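Local coordinates for protein putative adenosine kinase (Schistosoma mansoni, PDB 3VAS) that phosphorylates adenosine to AMP at the expense of ATP, as an adenosine kinase of the ribokinase (pfkB) family, at residues 39-43 and 44-48; 89-92 and 93-97; 160-164 and 165-169; 290-293 and 294-298; 335-338 and 339-342. All blocks are in the same frame, centred on the assembly; numbering follows the deposited sequence.

Interaction 1 (39-43 and 44-48); sequences VDADD and FMYRK
Tyr46 reaches back from the short helix 44-48 to the chain that leads into it, its side chain passing Asp43, Asp42 and Ala41 in overlapping succession from CB to OH. Its CG stands anti to the carbonyl carbon (chi1 -57°), which turns the ring back toward the strand end. CB lies 4.0 Å from Asp43 O. Next along the ring, CD2 passes Asp43 O, which sits at the ring edge in its plane, while Asp42 O approaches CD2 obliquely at 3.6 Å. CE2 and CZ both lie 4.0 Å from Ala41 CB, and the hydroxyl OH closes to 3.5 Å from the same methyl. The OH also makes weak hydrogen bonds with Leu144 O and Ser146 OG.

Asp42 and Phe44 run alongside each other, with Asp42 CB 3.5 Å from Phe44 CE2 and the carboxylate and ring planes only 6° apart. Met45 CG rests over one face of the Phe44 ring, toward its rim, and also lies 3.5 Å from Asp42 O. The backbone joins in through Met45 N, which donates to Asp42 O (3.2 Å) from above the carbonyl plane. A longer, weak bond runs from Tyr46 N to Asp43 O.

In the turn after strand 27-40, the carbonyls of Asp42 and Asp43 thus each accept an amide N-H, the second weakly, and both lie beside the Tyr46 ring, only Asp43 O at its edge. The hydroxyl of the buried tyrosine has weak partners on and just after strand 138-145, whereas the Asp42 carboxylate is paired through OD2 with Lys73 in a salt bridge.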
loop_
_atom_site.group_PDB
_atom_site.type_symbol
_atom_site.label_atom_id
_atom_site.label_comp_id
_atom_site.label_asym_id
_atom_site.label_seq_id
_atom_site.Cartn_x
_atom_site.Cartn_y
_atom_site.Cartn_z
ATOM N N VAL A 39 9.128 -4.204 -16.936
ATOM C CA VAL A 39 9.571 -4.777 -18.200
ATOM C C VAL A 39 8.383 -5.227 -19.041
ATOM O O VAL A 39 7.394 -5.729 -18.509
ATOM C CB VAL A 39 10.531 -5.976 -17.956
ATOM C CG1 VAL A 39 9.992 -6.897 -16.867
ATOM C CG2 VAL A 39 10.792 -6.753 -19.240
ATOM N N ASP A 40 8.472 -5.011 -20.351
ATOM C CA ASP A 40 7.542 -5.624 -21.288
ATOM C C ASP A 40 7.874 -7.109 -21.398
ATOM O O ASP A 40 8.863 -7.493 -22.028
ATOM C CB ASP A 40 7.627 -4.952 -22.659
ATOM C CG ASP A 40 7.042 -3.551 -22.658
ATOM O OD1 ASP A 40 6.145 -3.279 -21.829
ATOM O OD2 ASP A 40 7.476 -2.723 -23.488
ATOM N N ALA A 41 7.045 -7.938 -20.773
ATOM C CA ALA A 41 7.323 -9.365 -20.672
ATOM C C ALA A 41 6.752 -10.163 -21.837
ATOM O O ALA A 41 5.683 -9.844 -22.363
ATOM C CB ALA A 41 6.793 -9.909 -19.354
ATOM N N ASP A 42 7.478 -11.202 -22.236
ATOM C CA ASP A 42 6.997 -12.137 -23.242
ATOM C C ASP A 42 5.967 -13.062 -22.609
ATOM O O ASP A 42 5.957 -13.252 -21.393
ATOM C CB ASP A 42 8.156 -12.956 -23.814
ATOM C CG ASP A 42 9.345 -12.094 -24.209
ATOM O OD1 ASP A 42 9.370 -11.593 -25.355
ATOM O OD2 ASP A 42 10.258 -11.922 -23.370
ATOM N N ASP A 43 5.108 -13.643 -23.435
ATOM C CA ASP A 43 4.005 -14.458 -22.940
ATOM C C ASP A 43 4.457 -15.724 -22.215
ATOM O O ASP A 43 3.758 -16.208 -21.322
ATOM C CB ASP A 43 3.050 -14.812 -24.083
ATOM C CG ASP A 43 2.580 -13.586 -24.847
ATOM O OD1 ASP A 43 1.719 -12.851 -24.318
ATOM O OD2 ASP A 43 3.072 -13.359 -25.974
ATOM N N PHE A 44 5.618 -16.258 -22.587
ATOM C CA PHE A 44 6.103 -17.487 -21.956
ATOM C C PHE A 44 6.411 -17.289 -20.477
ATOM O O PHE A 44 6.293 -18.223 -19.685
ATOM C CB PHE A 44 7.312 -18.086 -22.702
ATOM C CG PHE A 44 8.606 -17.316 -22.528
ATOM C CD1 PHE A 44 9.384 -17.474 -21.388
ATOM C CD2 PHE A 44 9.065 -16.472 -23.530
ATOM C CE1 PHE A 44 10.576 -16.778 -21.236
ATOM C CE2 PHE A 44 10.259 -15.777 -23.386
ATOM C CZ PHE A 44 11.014 -15.929 -22.237
ATOM N N MET A 45 6.796 -16.065 -20.120
ATOM C CA MET A 45 7.211 -15.735 -18.757
ATOM C C MET A 45 6.144 -16.065 -17.720
ATOM O O MET A 45 6.460 -16.522 -16.621
ATOM C CB MET A 45 7.583 -14.253 -18.654
ATOM C CG MET A 45 8.798 -13.853 -19.471
ATOM S SD MET A 45 10.340 -14.361 -18.695
ATOM C CE MET A 45 10.268 -13.424 -17.178
ATOM N N TYR A 46 4.884 -15.836 -18.076
ATOM C CA TYR A 46 3.776 -16.060 -17.147
ATOM C C TYR A 46 3.531 -17.545 -16.915
ATOM O O TYR A 46 3.178 -17.952 -15.809
ATOM C CB TYR A 46 2.508 -15.343 -17.633
ATOM C CG TYR A 46 2.733 -13.863 -17.817
ATOM C CD1 TYR A 46 2.542 -12.974 -16.763
ATOM C CD2 TYR A 46 3.178 -13.353 -19.033
ATOM C CE1 TYR A 46 2.770 -11.615 -16.923
ATOM C CE2 TYR A 46 3.407 -11.997 -19.200
ATOM C CZ TYR A 46 3.202 -11.136 -18.142
ATOM O OH TYR A 46 3.433 -9.791 -18.306
ATOM N N ARG A 47 3.730 -18.353 -17.954
ATOM C CA ARG A 47 3.620 -19.805 -17.822
ATOM C C ARG A 47 4.841 -20.362 -17.094
ATOM O O ARG A 47 4.718 -21.159 -16.161
ATOM C CB ARG A 47 3.474 -20.473 -19.196
ATOM C CG ARG A 47 2.440 -19.820 -20.112
ATOM C CD ARG A 47 2.126 -20.689 -21.331
ATOM N NE ARG A 47 3.328 -21.107 -22.053
ATOM C CZ ARG A 47 3.837 -20.472 -23.107
ATOM N NH1 ARG A 47 3.252 -19.377 -23.579
ATOM N NH2 ARG A 47 4.936 -20.936 -23.692
ATOM N N LYS A 48 6.019 -19.924 -17.529
ATOM C CA LYS A 48 7.288 -20.349 -16.949
ATOM C C LYS A 48 7.338 -20.169 -15.430
ATOM O O LYS A 48 7.799 -21.054 -14.709
ATOM C CB LYS A 48 8.437 -19.588 -17.616
ATOM C CG LYS A 48 9.825 -19.919 -17.086
ATOM C CD LYS A 48 10.888 -19.278 -17.970
ATOM C CE LYS A 48 12.288 -19.542 -17.456
ATOM N NZ LYS A 48 13.308 -18.996 -18.388
#

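Interaction 2 (89-92 and 93-97); sequences KMIQ and WIIQK
With CG anti to the backbone N (chi1 173°) and a bend at the next bond (chi2 67°), the Gln92 side chain curls forward along its helix until NE2 meets Lys97 O. This hydrogen bond is short, 2.6 Å, and reaches the carbonyl from above its plane, although the acceptor lies close to the plane of the glutamine amide. The other end of that amide, OE1, accepts from Cys101 N.

Met90 is extended from CG to CE. Its CG lies 4.0 Å from Ile94 CD1, and the terminal CE approaches Trp93 CZ3 obliquely at 4.2 Å. One residue on, Ile91 and Ile95 point the same way, side by side, with CG2 of Ile91 3.8 Å from CD1 of Ile95. The main chain holds the regular helical pattern to the end, where Gln96 N donates to Gln92 O before Gln96 leaves the helix with positive phi.

Trp93 NE1 bonds to Gly359 O and its ring meets Arg361 in a cation-pi contact, while Met90, Ile91 and Ile94 pack on helix 318-330. The buried Gln92 amide donates through NE2 and accepts through OE1, both to main-chain atoms, which fixes its rotation and links the end of helix 83-95 to the start of strand 101-107.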
loop_
_atom_site.group_PDB
_atom_site.type_symbol
_atom_site.label_atom_id
_atom_site.label_comp_id
_atom_site.label_asym_id
_atom_site.label_seq_id
_atom_site.Cartn_x
_atom_site.Cartn_y
_atom_site.Cartn_z
ATOM N N LYS A 89 4.159 8.950 0.301
ATOM C CA LYS A 89 4.818 10.031 -0.417
ATOM C C LYS A 89 3.843 10.789 -1.318
ATOM O O LYS A 89 4.027 11.976 -1.576
ATOM C CB LYS A 89 6.053 9.542 -1.183
ATOM C CG LYS A 89 5.784 8.718 -2.428
ATOM C CD LYS A 89 7.106 8.182 -2.988
ATOM C CE LYS A 89 6.933 7.600 -4.383
ATOM N NZ LYS A 89 8.223 7.096 -4.937
ATOM N N MET A 90 2.792 10.120 -1.781
ATOM C CA MET A 90 1.780 10.828 -2.561
ATOM C C MET A 90 0.891 11.686 -1.658
ATOM O O MET A 90 0.474 12.772 -2.058
ATOM C CB MET A 90 0.937 9.891 -3.427
ATOM C CG MET A 90 -0.014 10.645 -4.358
ATOM S SD MET A 90 -0.852 9.587 -5.556
ATOM C CE MET A 90 -1.622 10.801 -6.629
ATOM N N ILE A 91 0.607 11.209 -0.447
ATOM C CA ILE A 91 -0.092 12.043 0.532
ATOM C C ILE A 91 0.702 13.333 0.731
ATOM O O ILE A 91 0.146 14.430 0.745
ATOM C CB ILE A 91 -0.239 11.344 1.894
ATOM C CG1 ILE A 91 -1.151 10.122 1.783
ATOM C CG2 ILE A 91 -0.789 12.312 2.943
ATOM C CD1 ILE A 91 -1.301 9.359 3.084
ATOM N N GLN A 92 2.017 13.182 0.861
ATOM C CA GLN A 92 2.926 14.310 1.013
ATOM C C GLN A 92 2.898 15.229 -0.213
ATOM O O GLN A 92 2.868 16.453 -0.085
ATOM C CB GLN A 92 4.348 13.792 1.273
ATOM C CG GLN A 92 5.425 14.875 1.277
ATOM C CD GLN A 92 5.289 15.834 2.445
ATOM O OE1 GLN A 92 5.230 15.413 3.603
ATOM N NE2 GLN A 92 5.234 17.130 2.146
ATOM N N TRP A 93 2.904 14.627 -1.396
ATOM C CA TRP A 93 2.879 15.360 -2.660
ATOM C C TRP A 93 1.564 16.132 -2.833
ATOM O O TRP A 93 1.557 17.302 -3.231
ATOM C CB TRP A 93 3.075 14.354 -3.792
ATOM C CG TRP A 93 3.154 14.894 -5.190
ATOM C CD1 TRP A 93 4.245 15.450 -5.801
ATOM C CD2 TRP A 93 2.116 14.859 -6.177
ATOM N NE1 TRP A 93 3.937 15.785 -7.101
ATOM C CE2 TRP A 93 2.636 15.430 -7.354
ATOM C CE3 TRP A 93 0.791 14.410 -6.174
ATOM C CZ2 TRP A 93 1.879 15.563 -8.516
ATOM C CZ3 TRP A 93 0.041 14.541 -7.329
ATOM C CH2 TRP A 93 0.585 15.114 -8.483
ATOM N N ILE A 94 0.453 15.472 -2.523
ATOM C CA ILE A 94 -0.855 16.108 -2.596
ATOM C C ILE A 94 -0.959 17.306 -1.657
ATOM O O ILE A 94 -1.317 18.404 -2.078
ATOM C CB ILE A 94 -1.983 15.108 -2.282
ATOM C CG1 ILE A 94 -2.084 14.069 -3.402
ATOM C CG2 ILE A 94 -3.316 15.842 -2.093
ATOM C CD1 ILE A 94 -3.078 12.967 -3.139
ATOM N N ILE A 95 -0.627 17.093 -0.389
ATOM C CA ILE A 95 -0.792 18.125 0.631
ATOM C C ILE A 95 0.188 19.282 0.432
ATOM O O ILE A 95 -0.117 20.427 0.769
ATOM C CB ILE A 95 -0.716 17.518 2.050
ATOM C CG1 ILE A 95 -1.854 16.502 2.224
ATOM C CG2 ILE A 95 -0.790 18.599 3.115
ATOM C CD1 ILE A 95 -1.937 15.871 3.584
ATOM N N GLN A 96 1.358 18.972 -0.121
ATOM C CA GLN A 96 2.274 19.991 -0.636
ATOM C C GLN A 96 2.869 20.894 0.449
ATOM O O GLN A 96 3.424 21.949 0.152
ATOM C CB GLN A 96 1.564 20.835 -1.704
ATOM C CG GLN A 96 2.438 21.333 -2.833
ATOM C CD GLN A 96 1.674 22.240 -3.779
ATOM O OE1 GLN A 96 0.446 22.350 -3.693
ATOM N NE2 GLN A 96 2.394 22.900 -4.684
ATOM N N LYS A 97 2.733 20.490 1.706
ATOM C CA LYS A 97 3.420 21.167 2.794
ATOM C C LYS A 97 4.588 20.297 3.239
ATOM O O LYS A 97 4.398 19.124 3.569
ATOM C CB LYS A 97 2.488 21.421 3.977
ATOM C CG LYS A 97 3.208 22.071 5.148
ATOM C CD LYS A 97 2.365 22.129 6.400
ATOM C CE LYS A 97 3.122 22.830 7.517
ATOM N NZ LYS A 97 2.320 22.916 8.768
#

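Interaction 3 (160-164 and 165-169); sequences CDLSL and AHIEQ
His166 N is approached by two oxygens of Ser163. The hydroxyl OG accepts from it at 3.3 Å (N-H...O 146°), and the carbonyl O at 3.2 Å is a weaker, more bent bond. Ser163 is the N-cap of the short helix 164-167, and its OG, lying between the backbone N and the carbonyl carbon (chi1 66°), is turned forward over the first turn. The same Ser163 O also receives a straighter bond from Ile167 N.

Further along, Leu164 and Glu168 meet: Leu164 CG is 3.7 Å from Glu168 CD, so the aliphatic branch packs against the carboxylate carbon. Glu168 OE2 carries on to a salt bridge with Lys198 of helix 189-205, whose Glu194 accepts from Leu164 N. Glu168 N closes the turn by donating to Leu164 O at 2.9 Å.

On the inner side, Leu162 CD1 lies 4.2 Å from His166 CD2 and 4.4 Å from Ile167 CG1. His166 NE2 bonds to Glu128 O. Leu162, His166 and Ile167 pack this helix start on strands 27-40, 101-107 and 126-131, while the serine hydroxyl gives the His166 amide, whose bond to Ser163 O is only weak, a further acceptor.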
loop_
_atom_site.group_PDB
_atom_site.type_symbol
_atom_site.label_atom_id
_atom_site.label_comp_id
_atom_site.label_asym_id
_atom_site.label_seq_id
_atom_site.Cartn_x
_atom_site.Cartn_y
_atom_site.Cartn_z
ATOM N N CYS A 160 13.258 -6.998 4.813
ATOM C CA CYS A 160 12.999 -7.977 5.871
ATOM C C CYS A 160 13.682 -7.624 7.184
ATOM O O CYS A 160 13.191 -7.977 8.260
ATOM C CB CYS A 160 13.458 -9.373 5.447
ATOM S SG CYS A 160 12.481 -10.098 4.125
ATOM N N ASP A 161 14.817 -6.937 7.093
ATOM C CA ASP A 161 15.627 -6.634 8.270
ATOM C C ASP A 161 15.067 -5.503 9.128
ATOM O O ASP A 161 15.647 -5.165 10.161
ATOM C CB ASP A 161 17.073 -6.328 7.868
ATOM C CG ASP A 161 17.922 -7.583 7.744
ATOM O OD1 ASP A 161 17.353 -8.680 7.560
ATOM O OD2 ASP A 161 19.163 -7.471 7.831
ATOM N N LEU A 162 13.948 -4.918 8.707
ATOM C CA LEU A 162 13.302 -3.875 9.499
ATOM C C LEU A 162 12.923 -4.440 10.864
ATOM O O LEU A 162 12.208 -5.441 10.954
ATOM C CB LEU A 162 12.066 -3.339 8.783
ATOM C CG LEU A 162 11.224 -2.318 9.549
ATOM C CD1 LEU A 162 11.988 -1.008 9.751
ATOM C CD2 LEU A 162 9.918 -2.086 8.815
ATOM N N SER A 163 13.417 -3.808 11.923
ATOM C CA SER A 163 13.274 -4.375 13.259
ATOM C C SER A 163 12.593 -3.436 14.239
ATOM O O SER A 163 12.570 -2.223 14.048
ATOM C CB SER A 163 14.639 -4.776 13.818
ATOM O OG SER A 163 15.450 -3.636 14.022
ATOM N N LEU A 164 12.050 -4.020 15.299
ATOM C CA LEU A 164 11.457 -3.256 16.381
ATOM C C LEU A 164 12.527 -2.403 17.060
ATOM O O LEU A 164 12.241 -1.306 17.544
ATOM C CB LEU A 164 10.804 -4.206 17.389
ATOM C CG LEU A 164 9.897 -3.610 18.462
ATOM C CD1 LEU A 164 8.817 -2.730 17.840
ATOM C CD2 LEU A 164 9.275 -4.722 19.294
ATOM N N ALA A 165 13.760 -2.910 17.084
ATOM C CA ALA A 165 14.884 -2.180 17.660
ATOM C C ALA A 165 15.125 -0.840 16.971
ATOM O O ALA A 165 15.449 0.152 17.626
ATOM C CB ALA A 165 16.155 -3.028 17.627
ATOM N N HIS A 166 14.978 -0.814 15.651
ATOM C CA HIS A 166 15.216 0.410 14.893
ATOM C C HIS A 166 14.066 1.382 15.096
ATOM O O HIS A 166 14.268 2.588 15.224
ATOM C CB HIS A 166 15.381 0.100 13.410
ATOM C CG HIS A 166 15.337 1.314 12.538
ATOM N ND1 HIS A 166 16.411 2.167 12.394
ATOM C CD2 HIS A 166 14.342 1.827 11.776
ATOM C CE1 HIS A 166 16.082 3.149 11.574
ATOM N NE2 HIS A 166 14.832 2.968 11.186
ATOM N N ILE A 167 12.857 0.837 15.128
ATOM C CA ILE A 167 11.646 1.620 15.326
ATOM C C ILE A 167 11.600 2.243 16.723
ATOM O O ILE A 167 11.080 3.345 16.903
ATOM C CB ILE A 167 10.399 0.746 15.077
ATOM C CG1 ILE A 167 10.361 0.304 13.611
ATOM C CG2 ILE A 167 9.123 1.483 15.438
ATOM C CD1 ILE A 167 9.322 -0.758 13.316
ATOM N N GLU A 168 12.171 1.553 17.704
ATOM C CA GLU A 168 12.095 2.004 19.091
ATOM C C GLU A 168 13.211 2.962 19.502
ATOM O O GLU A 168 13.253 3.412 20.648
ATOM C CB GLU A 168 12.035 0.812 20.050
ATOM C CG GLU A 168 10.714 0.060 20.010
ATOM C CD GLU A 168 10.653 -1.075 21.013
ATOM O OE1 GLU A 168 11.703 -1.703 21.280
ATOM O OE2 GLU A 168 9.551 -1.336 21.541
ATOM N N GLN A 169 14.115 3.271 18.577
ATOM C CA GLN A 169 15.119 4.301 18.830
ATOM C C GLN A 169 14.396 5.604 19.131
ATOM O O GLN A 169 13.421 5.932 18.461
ATOM C CB GLN A 169 16.013 4.497 17.611
ATOM C CG GLN A 169 17.041 3.415 17.394
ATOM C CD GLN A 169 17.906 3.703 16.189
ATOM O OE1 GLN A 169 19.070 4.076 16.323
ATOM N NE2 GLN A 169 17.336 3.545 15.001
#

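Interaction 4 (290-293 and 294-298); sequences LYTD and SSDSE
A type I beta turn, Asp293 to Asp296, ends strand 287-293 and begins the connection to strand 300-302, which pairs with it antiparallel. The turn is closed by Asp296 N donating to Asp293 O at 2.8 Å, from above the carbonyl plane. Asp293 adds its side chain: CG lies between the backbone N and the carbonyl carbon (chi1 58°), and OD1 accepts from Ser295 N at 3.1 Å on its anti side. The Asp293 carboxylate therefore grips the middle of the turn and the Asp293 carbonyl its end.

The two aspartates cross nearly at a right angle, with Asp293 OD2 and Asp296 OD1 4.1 Å apart. This proximity of like charges would be expected to raise the affinity of one group for a proton, although Asp296 OD1 has His300 NE2 as a hydrogen-bond partner. Asp296 OD2 in turn accepts from Glu298 N, an Asx turn that bends the loop back toward the strand.

Thr292 receives the returning chain. Arg263 of helix 257-267 donates to its hydroxyl, and Ser294 OG bonds with Arg278 N and Arg276 O, just before strand 279-284. The threonine OG1, anti to its own backbone N, itself donates to Glu298 O at 2.9 Å, from a position 37° out of that carbonyl plane.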
loop_
_atom_site.group_PDB
_atom_site.type_symbol
_atom_site.label_atom_id
_atom_site.label_comp_id
_atom_site.label_asym_id
_atom_site.label_seq_id
_atom_site.Cartn_x
_atom_site.Cartn_y
_atom_site.Cartn_z
ATOM N N LEU A 290 -17.254 -0.104 -3.197
ATOM C CA LEU A 290 -18.169 -0.269 -2.080
ATOM C C LEU A 290 -17.573 0.381 -0.843
ATOM O O LEU A 290 -16.359 0.355 -0.641
ATOM C CB LEU A 290 -18.431 -1.758 -1.815
ATOM C CG LEU A 290 -18.928 -2.581 -3.005
ATOM C CD1 LEU A 290 -18.985 -4.057 -2.661
ATOM C CD2 LEU A 290 -20.288 -2.077 -3.484
ATOM N N TYR A 291 -18.428 0.973 -0.018
ATOM C CA TYR A 291 -18.001 1.446 1.290
ATOM C C TYR A 291 -19.111 1.291 2.321
ATOM O O TYR A 291 -20.293 1.304 1.985
ATOM C CB TYR A 291 -17.507 2.897 1.233
ATOM C CG TYR A 291 -18.575 3.938 0.954
ATOM C CD1 TYR A 291 -19.284 4.532 1.991
ATOM C CD2 TYR A 291 -18.855 4.341 -0.344
ATOM C CE1 TYR A 291 -20.257 5.494 1.738
ATOM C CE2 TYR A 291 -19.824 5.295 -0.607
ATOM C CZ TYR A 291 -20.519 5.869 0.434
ATOM O OH TYR A 291 -21.480 6.817 0.165
ATOM N N THR A 292 -18.712 1.120 3.574
ATOM C CA THR A 292 -19.639 1.072 4.695
ATOM C C THR A 292 -18.828 1.376 5.939
ATOM O O THR A 292 -17.605 1.511 5.870
ATOM C CB THR A 292 -20.292 -0.326 4.846
ATOM O OG1 THR A 292 -21.334 -0.283 5.839
ATOM C CG2 THR A 292 -19.245 -1.364 5.241
ATOM N N ASP A 293 -19.506 1.498 7.073
ATOM C CA ASP A 293 -18.825 1.566 8.356
ATOM C C ASP A 293 -19.634 0.813 9.407
ATOM O O ASP A 293 -20.779 0.437 9.159
ATOM C CB ASP A 293 -18.563 3.014 8.776
ATOM C CG ASP A 293 -19.826 3.830 8.856
ATOM O OD1 ASP A 293 -20.479 3.805 9.921
ATOM O OD2 ASP A 293 -20.167 4.492 7.851
ATOM N N SER A 294 -19.036 0.589 10.573
ATOM C CA SER A 294 -19.654 -0.242 11.606
ATOM C C SER A 294 -20.997 0.280 12.123
ATOM O O SER A 294 -21.788 -0.486 12.671
ATOM C CB SER A 294 -18.682 -0.479 12.770
ATOM O OG SER A 294 -17.940 0.687 13.078
ATOM N N SER A 295 -21.251 1.575 11.936
ATOM C CA SER A 295 -22.506 2.195 12.362
ATOM C C SER A 295 -23.556 2.171 11.258
ATOM O O SER A 295 -24.696 2.583 11.464
ATOM C CB SER A 295 -22.266 3.646 12.779
ATOM O OG SER A 295 -21.373 3.721 13.875
ATOM N N ASP A 296 -23.162 1.696 10.083
ATOM C CA ASP A 296 -24.027 1.737 8.916
ATOM C C ASP A 296 -24.554 0.344 8.604
ATOM O O ASP A 296 -23.782 -0.605 8.489
ATOM C CB ASP A 296 -23.250 2.287 7.718
ATOM C CG ASP A 296 -24.155 2.859 6.645
ATOM O OD1 ASP A 296 -23.726 3.808 5.954
ATOM O OD2 ASP A 296 -25.293 2.367 6.492
ATOM N N SER A 297 -25.870 0.223 8.471
ATOM C CA SER A 297 -26.490 -1.060 8.151
ATOM C C SER A 297 -26.326 -1.390 6.670
ATOM O O SER A 297 -26.390 -2.553 6.271
ATOM C CB SER A 297 -27.976 -1.054 8.522
ATOM O OG SER A 297 -28.735 -0.272 7.608
ATOM N N GLU A 298 -26.100 -0.361 5.860
ATOM C CA GLU A 298 -26.073 -0.525 4.411
ATOM C C GLU A 298 -24.678 -0.439 3.793
ATOM O O GLU A 298 -23.754 0.163 4.352
ATOM C CB GLU A 298 -26.988 0.500 3.747
ATOM C CG GLU A 298 -28.462 0.300 4.048
ATOM C CD GLU A 298 -29.324 1.411 3.476
ATOM O OE1 GLU A 298 -28.890 2.584 3.513
ATOM O OE2 GLU A 298 -30.432 1.110 2.987
#

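Interaction 5 (335-338 and 339-342); sequences PMIT and SLHA
Pro335 O accepts twice from Ser339: from the amide N at 3.0 Å, close to the C=O axis, and from the hydroxyl OG at 3.1 Å, from above the carbonyl plane. The serine OG stands anti to its carbonyl carbon (chi1 -65°), which folds it back over the preceding turn. Proline is at the N-cap position, so its carbonyl opens the helical bonding pattern. The i to i+4 bonds from Leu340 N to Met336 O and from Ala342 N to Thr338 O continue it.

One residue on from the proline, Met336 and Leu340 meet through the terminal methyl: Met336 CE is 3.7 Å from Leu340 CD2 and almost as near to CD1. A bend at chi2 (72°) brings the methionine end over the leucine fork. Next along, Ile337 and His341 point the same way, with Ile337 CG2 3.9 Å from His341 ND1. That nitrogen also gives a weak bond to Ile337 O, to which His341 N donates more directly at 3.1 Å.

Around this first shell lie parts of the strands and helix 318-330. Tyr291 of strand 287-293 touches Met336, Ile337 and Leu340, while Met336 also packs on Leu279 and Ile281 of strand 279-284. Phe302 meets the His341 ring edge-to-face and touches Ile337 and Leu340 as well. Ser339 packs against Phe326, Asp329 and Tyr330.

The arrangement is that of the N-terminal turns of an alpha helix, here helix 336-351, packed against strands 279-284, 287-293 and 300-302 and against helix 318-330 in a ribokinase-type fold.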
loop_
_atom_site.group_PDB
_atom_site.type_symbol
_atom_site.label_atom_id
_atom_site.label_comp_id
_atom_site.label_asym_id
_atom_site.label_seq_id
_atom_site.Cartn_x
_atom_site.Cartn_y
_atom_site.Cartn_z
ATOM N N PRO A 335 -15.643 15.767 3.631
ATOM C CA PRO A 335 -16.602 14.671 3.839
ATOM C C PRO A 335 -16.307 13.434 2.992
ATOM O O PRO A 335 -15.501 13.490 2.061
ATOM C CB PRO A 335 -17.950 15.286 3.437
ATOM C CG PRO A 335 -17.616 16.546 2.702
ATOM C CD PRO A 335 -16.308 17.021 3.246
ATOM N N MET A 336 -16.976 12.335 3.332
ATOM C CA MET A 336 -16.755 11.026 2.717
ATOM C C MET A 336 -16.771 11.029 1.189
ATOM O O MET A 336 -15.851 10.513 0.554
ATOM C CB MET A 336 -17.802 10.030 3.231
ATOM C CG MET A 336 -17.694 8.646 2.620
ATOM S SD MET A 336 -16.253 7.763 3.235
ATOM C CE MET A 336 -16.228 6.336 2.155
ATOM N N ILE A 337 -17.821 11.600 0.605
ATOM C CA ILE A 337 -17.993 11.573 -0.847
ATOM C C ILE A 337 -16.916 12.392 -1.561
ATOM O O ILE A 337 -16.340 11.950 -2.559
ATOM C CB ILE A 337 -19.393 12.070 -1.262
ATOM C CG1 ILE A 337 -20.477 11.177 -0.650
ATOM C CG2 ILE A 337 -19.528 12.093 -2.781
ATOM C CD1 ILE A 337 -20.480 9.761 -1.187
ATOM N N THR A 338 -16.652 13.587 -1.037
ATOM C CA THR A 338 -15.594 14.442 -1.558
ATOM C C THR A 338 -14.257 13.702 -1.539
ATOM O O THR A 338 -13.490 13.759 -2.500
ATOM C CB THR A 338 -15.489 15.749 -0.740
ATOM O OG1 THR A 338 -16.712 16.488 -0.859
ATOM C CG2 THR A 338 -14.323 16.613 -1.223
ATOM N N SER A 339 -13.996 12.990 -0.446
ATOM C CA SER A 339 -12.751 12.240 -0.294
ATOM C C SER A 339 -12.646 11.086 -1.291
ATOM O O SER A 339 -11.563 10.807 -1.816
ATOM C CB SER A 339 -12.607 11.720 1.138
ATOM O OG SER A 339 -12.484 12.787 2.064
ATOM N N LEU A 340 -13.771 10.420 -1.551
ATOM C CA LEU A 340 -13.811 9.347 -2.545
ATOM C C LEU A 340 -13.465 9.863 -3.942
ATOM O O LEU A 340 -12.728 9.213 -4.680
ATOM C CB LEU A 340 -15.174 8.649 -2.559
ATOM C CG LEU A 340 -15.517 7.799 -1.334
ATOM C CD1 LEU A 340 -16.890 7.164 -1.496
ATOM C CD2 LEU A 340 -14.447 6.728 -1.103
ATOM N N HIS A 341 -14.002 11.025 -4.303
ATOM C CA HIS A 341 -13.638 11.665 -5.566
ATOM C C HIS A 341 -12.153 12.017 -5.623
ATOM O O HIS A 341 -11.520 11.901 -6.668
ATOM C CB HIS A 341 -14.480 12.916 -5.812
ATOM C CG HIS A 341 -15.823 12.625 -6.401
ATOM N ND1 HIS A 341 -16.992 12.732 -5.680
ATOM C CD2 HIS A 341 -16.181 12.213 -7.640
ATOM C CE1 HIS A 341 -18.014 12.409 -6.453
ATOM N NE2 HIS A 341 -17.550 12.090 -7.646
ATOM N N ALA A 342 -11.602 12.443 -4.492
ATOM C CA ALA A 342 -10.185 12.764 -4.414
ATOM C C ALA A 342 -9.350 11.497 -4.569
ATOM O O ALA A 342 -8.253 11.529 -5.125
ATOM C CB ALA A 342 -9.866 13.458 -3.100
#

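In the fold
From the N terminus, interaction 1 turns strand 27-40 into helix 44-48, and interaction 2 ends helix 83-95 on the way to strand 101-107. Interaction 3 then starts helix 164-167 after strand 150-157. Interaction 4 rounds the connection between strands 287-293 and 300-302, and interaction 5 opens helix 336-351. All five are local and follow in series, so none nests in or crosses another. Interactions 4 and 5 alone touch, Tyr291 of the strand packing on the first turns of the helix. Interactions 2 and 5, whose nearest atoms are about 6 Å apart, both pack on helix 318-330, whereas interactions 3 and 5 lie on opposite sides of the chain's centre.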